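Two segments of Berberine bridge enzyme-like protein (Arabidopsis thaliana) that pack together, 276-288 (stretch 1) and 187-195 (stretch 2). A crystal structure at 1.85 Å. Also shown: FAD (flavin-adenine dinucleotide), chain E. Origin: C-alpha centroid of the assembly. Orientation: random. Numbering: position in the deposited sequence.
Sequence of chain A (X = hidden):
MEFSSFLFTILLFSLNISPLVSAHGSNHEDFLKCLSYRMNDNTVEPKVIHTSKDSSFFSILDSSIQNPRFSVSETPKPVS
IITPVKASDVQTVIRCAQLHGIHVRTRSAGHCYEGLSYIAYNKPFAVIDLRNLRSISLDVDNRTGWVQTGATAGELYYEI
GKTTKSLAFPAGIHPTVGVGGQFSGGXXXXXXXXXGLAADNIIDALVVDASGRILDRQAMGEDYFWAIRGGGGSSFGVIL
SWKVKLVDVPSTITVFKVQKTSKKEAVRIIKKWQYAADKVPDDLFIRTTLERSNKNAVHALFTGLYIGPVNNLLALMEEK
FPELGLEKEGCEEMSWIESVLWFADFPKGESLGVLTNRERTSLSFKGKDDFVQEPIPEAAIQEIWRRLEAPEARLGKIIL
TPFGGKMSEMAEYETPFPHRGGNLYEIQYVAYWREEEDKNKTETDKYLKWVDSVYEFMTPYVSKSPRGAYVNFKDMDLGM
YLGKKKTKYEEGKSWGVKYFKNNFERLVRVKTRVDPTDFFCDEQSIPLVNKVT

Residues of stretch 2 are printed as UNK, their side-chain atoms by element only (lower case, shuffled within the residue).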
# COMPACT_ATOMS: atom_id res chain seq x y z
N ALA A 276 -8.18 23.95 2.02
CA ALA A 276 -9.02 23.78 0.84
C ALA A 276 -9.12 22.34 0.32
O ALA A 276 -10.18 21.95 -0.17
CB ALA A 276 -8.51 24.68 -0.30
N ALA A 277 -8.02 21.59 0.42
CA ALA A 277 -7.82 20.33 -0.32
C ALA A 277 -8.82 19.22 -0.01
O ALA A 277 -9.20 18.46 -0.91
CB ALA A 277 -6.41 19.83 -0.10
N ASP A 278 -9.23 19.11 1.26
CA ASP A 278 -10.17 18.07 1.68
C ASP A 278 -11.64 18.50 1.56
O ASP A 278 -12.54 17.71 1.82
CB ASP A 278 -9.87 17.61 3.12
CG ASP A 278 -10.42 18.56 4.17
OD1 ASP A 278 -10.12 19.77 4.11
OD2 ASP A 278 -11.16 18.08 5.07
N LYS A 279 -11.87 19.74 1.16
CA LYS A 279 -13.23 20.28 1.11
C LYS A 279 -13.69 20.60 -0.31
O LYS A 279 -14.84 21.01 -0.50
CB LYS A 279 -13.32 21.54 1.96
CG LYS A 279 -13.03 21.34 3.44
CD LYS A 279 -12.95 22.69 4.17
CE LYS A 279 -12.33 22.55 5.54
NZ LYS A 279 -11.04 21.80 5.48
N VAL A 280 -12.82 20.44 -1.30
CA VAL A 280 -13.19 20.70 -2.69
C VAL A 280 -14.10 19.58 -3.16
O VAL A 280 -14.26 18.60 -2.45
CB VAL A 280 -11.96 20.81 -3.61
CG1 VAL A 280 -11.24 22.13 -3.36
CG2 VAL A 280 -11.04 19.62 -3.42
N PRO A 281 -14.72 19.72 -4.36
CA PRO A 281 -15.61 18.62 -4.77
C PRO A 281 -14.88 17.28 -4.87
O PRO A 281 -13.66 17.27 -5.03
CB PRO A 281 -16.12 19.07 -6.14
CG PRO A 281 -16.06 20.55 -6.09
CD PRO A 281 -14.83 20.86 -5.29
N ASP A 282 -15.63 16.19 -4.74
CA ASP A 282 -15.11 14.83 -4.78
C ASP A 282 -14.34 14.56 -6.06
O ASP A 282 -13.46 13.70 -6.09
CB ASP A 282 -16.25 13.81 -4.67
CG ASP A 282 -16.83 13.73 -3.28
OD1 ASP A 282 -16.40 14.51 -2.40
OD2 ASP A 282 -17.75 12.90 -3.07
N ASP A 283 -14.70 15.29 -7.11
CA ASP A 283 -14.08 15.13 -8.43
C ASP A 283 -12.63 15.65 -8.50
O ASP A 283 -11.88 15.27 -9.39
CB ASP A 283 -14.93 15.83 -9.50
CG ASP A 283 -16.23 15.08 -9.80
OD1 ASP A 283 -16.25 13.84 -9.65
OD2 ASP A 283 -17.22 15.74 -10.19
N LEU A 284 -12.25 16.51 -7.55
CA LEU A 284 -10.93 17.14 -7.55
C LEU A 284 -9.96 16.55 -6.52
O LEU A 284 -10.19 16.62 -5.32
CB LEU A 284 -11.07 18.65 -7.31
CG LEU A 284 -9.77 19.47 -7.33
CD1 LEU A 284 -8.99 19.20 -8.61
CD2 LEU A 284 -10.07 20.97 -7.22
N PHE A 285 -8.86 16.01 -7.03
CA PHE A 285 -7.78 15.46 -6.23
C PHE A 285 -6.56 16.35 -6.35
O PHE A 285 -6.05 16.52 -7.45
CB PHE A 285 -7.44 14.04 -6.70
CG PHE A 285 -6.24 13.43 -6.02
CD1 PHE A 285 -6.36 12.80 -4.79
CD2 PHE A 285 -4.98 13.48 -6.61
CE1 PHE A 285 -5.26 12.24 -4.17
CE2 PHE A 285 -3.87 12.92 -5.99
CZ PHE A 285 -4.02 12.29 -4.77
N ILE A 286 -6.10 16.92 -5.24
CA ILE A 286 -4.92 17.78 -5.25
C ILE A 286 -3.86 17.34 -4.22
O ILE A 286 -4.04 17.53 -3.01
CB ILE A 286 -5.26 19.27 -4.98
CG1 ILE A 286 -6.68 19.61 -5.41
CG2 ILE A 286 -4.27 20.21 -5.66
CD1 ILE A 286 -7.08 20.97 -4.94
N ARG A 287 -2.77 16.79 -4.71
CA ARG A 287 -1.65 16.34 -3.89
C ARG A 287 -0.47 17.33 -3.87
O ARG A 287 -0.20 18.02 -4.86
CB ARG A 287 -1.18 14.95 -4.38
CG ARG A 287 0.28 14.60 -4.06
CD ARG A 287 0.61 13.13 -4.33
NE ARG A 287 -0.20 12.23 -3.49
CZ ARG A 287 -0.26 10.92 -3.66
NH1 ARG A 287 0.44 10.34 -4.63
NH2 ARG A 287 -1.03 10.17 -2.87
N THR A 288 0.21 17.42 -2.74
CA THR A 288 1.39 18.25 -2.60
C THR A 288 2.57 17.36 -2.26
O THR A 288 2.54 16.59 -1.30
CB THR A 288 1.20 19.33 -1.50
OG1 THR A 288 0.14 20.23 -1.86
CG2 THR A 288 2.48 20.12 -1.28
N UNK A 187 -5.57 0.74 0.61
CA UNK A 187 -5.19 1.09 -0.76
C UNK A 187 -5.76 2.39 -1.29
O UNK A 187 -6.86 2.41 -1.82
N UNK A 188 -5.00 3.47 -1.19
CA UNK A 188 -5.45 4.76 -1.72
C UNK A 188 -4.64 5.16 -2.96
O UNK A 188 -3.50 4.70 -3.16
c UNK A 188 -4.00 6.30 -0.22
c UNK A 188 -2.21 6.32 1.41
c UNK A 188 -5.39 5.86 -0.65
o UNK A 188 -0.20 7.54 1.00
c UNK A 188 -1.45 7.13 0.59
c UNK A 188 -3.48 5.92 1.01
c UNK A 188 -3.22 7.13 -1.02
c UNK A 188 -1.95 7.54 -0.63
N UNK A 189 -5.23 6.02 -3.77
CA UNK A 189 -4.62 6.54 -4.98
C UNK A 189 -5.45 7.75 -5.39
O UNK A 189 -6.22 8.28 -4.58
N UNK A 190 -5.35 8.16 -6.65
CA UNK A 190 -5.94 9.42 -7.08
C UNK A 190 -7.48 9.49 -7.14
O UNK A 190 -8.02 10.54 -7.50
c UNK A 190 -5.41 9.81 -8.46
o UNK A 190 -5.78 8.81 -9.41
c UNK A 190 -3.90 9.92 -8.42
N UNK A 191 -8.18 8.41 -6.79
CA UNK A 191 -9.64 8.42 -6.82
C UNK A 191 -10.25 8.28 -5.43
O UNK A 191 -11.45 8.07 -5.30
c UNK A 191 -10.17 7.29 -7.71
c UNK A 191 -10.06 7.40 -9.23
c UNK A 191 -10.33 6.05 -9.91
c UNK A 191 -11.01 8.47 -9.76
N UNK A 192 -9.43 8.40 -4.39
CA UNK A 192 -9.90 8.10 -3.03
C UNK A 192 -10.97 9.07 -2.56
O UNK A 192 -11.80 8.70 -1.74
c UNK A 192 -7.44 9.02 -0.11
c UNK A 192 -7.61 10.34 -2.22
c UNK A 192 -8.74 8.10 -2.04
c UNK A 192 -8.33 9.39 -1.30
N UNK A 193 -10.95 10.29 -3.06
CA UNK A 193 -11.91 11.28 -2.59
C UNK A 193 -13.26 11.07 -3.26
O UNK A 193 -14.28 11.52 -2.78
n UNK A 193 -10.84 15.30 -1.28
n UNK A 193 -12.70 16.62 -0.95
n UNK A 193 -12.06 16.09 -3.08
c UNK A 193 -9.86 14.58 -2.09
c UNK A 193 -10.09 13.06 -2.10
c UNK A 193 -11.87 16.00 -1.77
c UNK A 193 -11.39 12.71 -2.85
N UNK A 194 -13.25 10.33 -4.35
CA UNK A 194 -14.44 10.12 -5.15
C UNK A 194 -15.06 8.78 -4.82
O UNK A 194 -16.28 8.67 -4.64
c UNK A 194 -16.03 11.08 -7.84
c UNK A 194 -16.98 10.85 -8.99
n UNK A 194 -17.95 11.96 -8.97
c UNK A 194 -15.17 9.88 -7.61
c UNK A 194 -14.07 10.21 -6.64
N UNK A 195 -14.20 7.76 -4.73
CA UNK A 195 -14.64 6.38 -4.61
C UNK A 195 -14.08 5.64 -3.40
O UNK A 195 -14.44 4.50 -3.16
c UNK A 195 -17.24 6.32 -8.14
c UNK A 195 -15.08 6.03 -7.08
c UNK A 195 -16.62 6.81 -9.27
c UNK A 195 -15.24 6.93 -9.32
c UNK A 195 -14.26 5.61 -5.88
c UNK A 195 -14.48 6.54 -8.22
o UNK A 195 -17.39 7.18 -10.35
c UNK A 195 -16.47 5.93 -7.05
PA FAD E . 3.64 -7.90 -0.41
O1A FAD E . 4.98 -7.72 0.25
O2A FAD E . 3.61 -9.05 -1.38
O5B FAD E . 2.49 -8.03 0.72
C5B FAD E . 2.44 -7.14 1.83
C4B FAD E . 1.69 -7.74 3.03
O4B FAD E . 0.46 -8.29 2.58
C3B FAD E . 2.49 -8.86 3.68
O3B FAD E . 2.30 -8.86 5.08
C2B FAD E . 1.90 -10.11 3.05
O2B FAD E . 2.02 -11.24 3.89
C1B FAD E . 0.46 -9.70 2.76
N9A FAD E . -0.14 -10.37 1.58
C8A FAD E . 0.20 -10.24 0.25
N7A FAD E . -0.64 -11.03 -0.48
C5A FAD E . -1.50 -11.65 0.36
C6A FAD E . -2.55 -12.55 0.17
N6A FAD E . -3.03 -12.79 -1.05
N1A FAD E . -3.26 -13.01 1.26
C2A FAD E . -2.94 -12.58 2.53
N3A FAD E . -1.90 -11.69 2.71
C4A FAD E . -1.19 -11.23 1.65
N1 FAD E . 0.12 2.05 -0.88
C2 FAD E . -0.91 2.96 -1.05
O2 FAD E . -2.06 2.68 -0.69
N3 FAD E . -0.64 4.19 -1.64
C4 FAD E . 0.64 4.53 -2.06
O4 FAD E . 0.81 5.58 -2.68
C4X FAD E . 1.67 3.60 -1.91
N5 FAD E . 2.93 3.84 -2.44
C5X FAD E . 3.83 2.79 -2.55
C6 FAD E . 5.00 2.92 -3.29
C7 FAD E . 5.91 1.86 -3.39
C7M FAD E . 7.17 2.02 -4.18
C8 FAD E . 5.62 0.64 -2.77
C8M FAD E . 6.58 -0.51 -2.84
C9 FAD E . 4.45 0.51 -2.03
C9A FAD E . 3.58 1.59 -1.87
N10 FAD E . 2.43 1.48 -1.10
C10 FAD E . 1.39 2.35 -1.34
C1' FAD E . 2.30 0.38 -0.09
C2' FAD E . 1.67 -0.88 -0.64
O2' FAD E . 0.32 -0.62 -0.97
C3' FAD E . 1.79 -1.96 0.43
O3' FAD E . 3.15 -2.25 0.62
C4' FAD E . 1.10 -3.24 0.03
O4' FAD E . 0.77 -3.98 1.18
C5' FAD E . 2.06 -4.09 -0.77
O5' FAD E . 1.33 -5.10 -1.42
P FAD E . 2.16 -6.19 -2.25
O1P FAD E . 1.27 -7.34 -2.63
O2P FAD E . 2.79 -5.57 -3.48
O3P FAD E . 3.32 -6.51 -1.18
O HOH W 1 -18.11 10.47 -4.88

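Position 187 has no side-chain atoms and touches nothing on stretch 1: Gly-187. Its phi/psi of 101/95 would jam a CB against the preceding carbonyl oxygen, and its CA lies 3.5 Å from FAD O2.

Position 188 carries one carbon, then a six-carbon ring bearing one oxygen; at the ring edge, a carbon lies 3.6 Å from Arg-287 NH2. This is Tyr-188, and the touching atom is CE1. Its backbone N donates to FAD O2 (3.1 Å, 150°), and flavin N3 lies over one ring face.

Position 189 again lacks side-chain atoms; its O lies 4.1 Å from Phe-285 CE1. It is Gly-189, and the same O accepts from the backbone N of position 192 (3.2 Å), closing a type I turn.

Position 190 has one carbon carrying an oxygen and a carbon. Its CA sits 3.9 Å from the Phe-285 ring centroid, only 3° off the normal, a CH-pi contact over the face. The branched pattern is that of Thr-190, whose CG2 approaches Phe-285 CE2 at 3.9 Å.

Position 191 has four carbons forked at the second. The CA-to-CB bond points away from stretch 1 and the side chain touches nothing there. The fork identifies Leu-191.

Position 192 shows the same four-carbon fork, but one terminal carbon lies 3.6 Å from Phe-285 CE1, near the ring plane. This is Leu-192, and the touching atom is CD2.

Position 193 has three carbons, a nitrogen, and a carbon bearing two more nitrogens. That planar terminus, deep among stretch 1 carbonyls, defines Arg-193. NH1 donates to Pro-281 O (2.8 Å, 144°) and weakly to Leu-284 O (3.0 Å, 126°); NH2 donates to Val-280 O (2.9 Å, 153°) and weakly to Asp-278 O (3.0 Å). Val-280 CG2 lies over one guanidinium face, 3.7 Å from NH1.

Position 194 has four carbons in a row ending in a nitrogen 2.6 Å from Asp-283 OD1. This is Lys-194, and NZ forms a salt bridge there. A water donates to Lys-194 O (2.6 Å) and to Asp-282 OD2 (3.1 Å).

Position 195 has one carbon and an oxygen-bearing six-carbon ring, no nearer to stretch 1 than 6.8 Å: Tyr-195.

The contact buries 608 Å² and centres on Arg-193, whose 161 Å² covered by stretch 1 is the largest share. One side chain thus gathers four carbonyls along a single run of backbone. The Lys-194 salt bridge and bridging water secure the turn beside it, while Phe-285 packs against Thr-190 with its face and Leu-192 with its edge.

Stretch 2, residues 187-195: GYGTLLRKY
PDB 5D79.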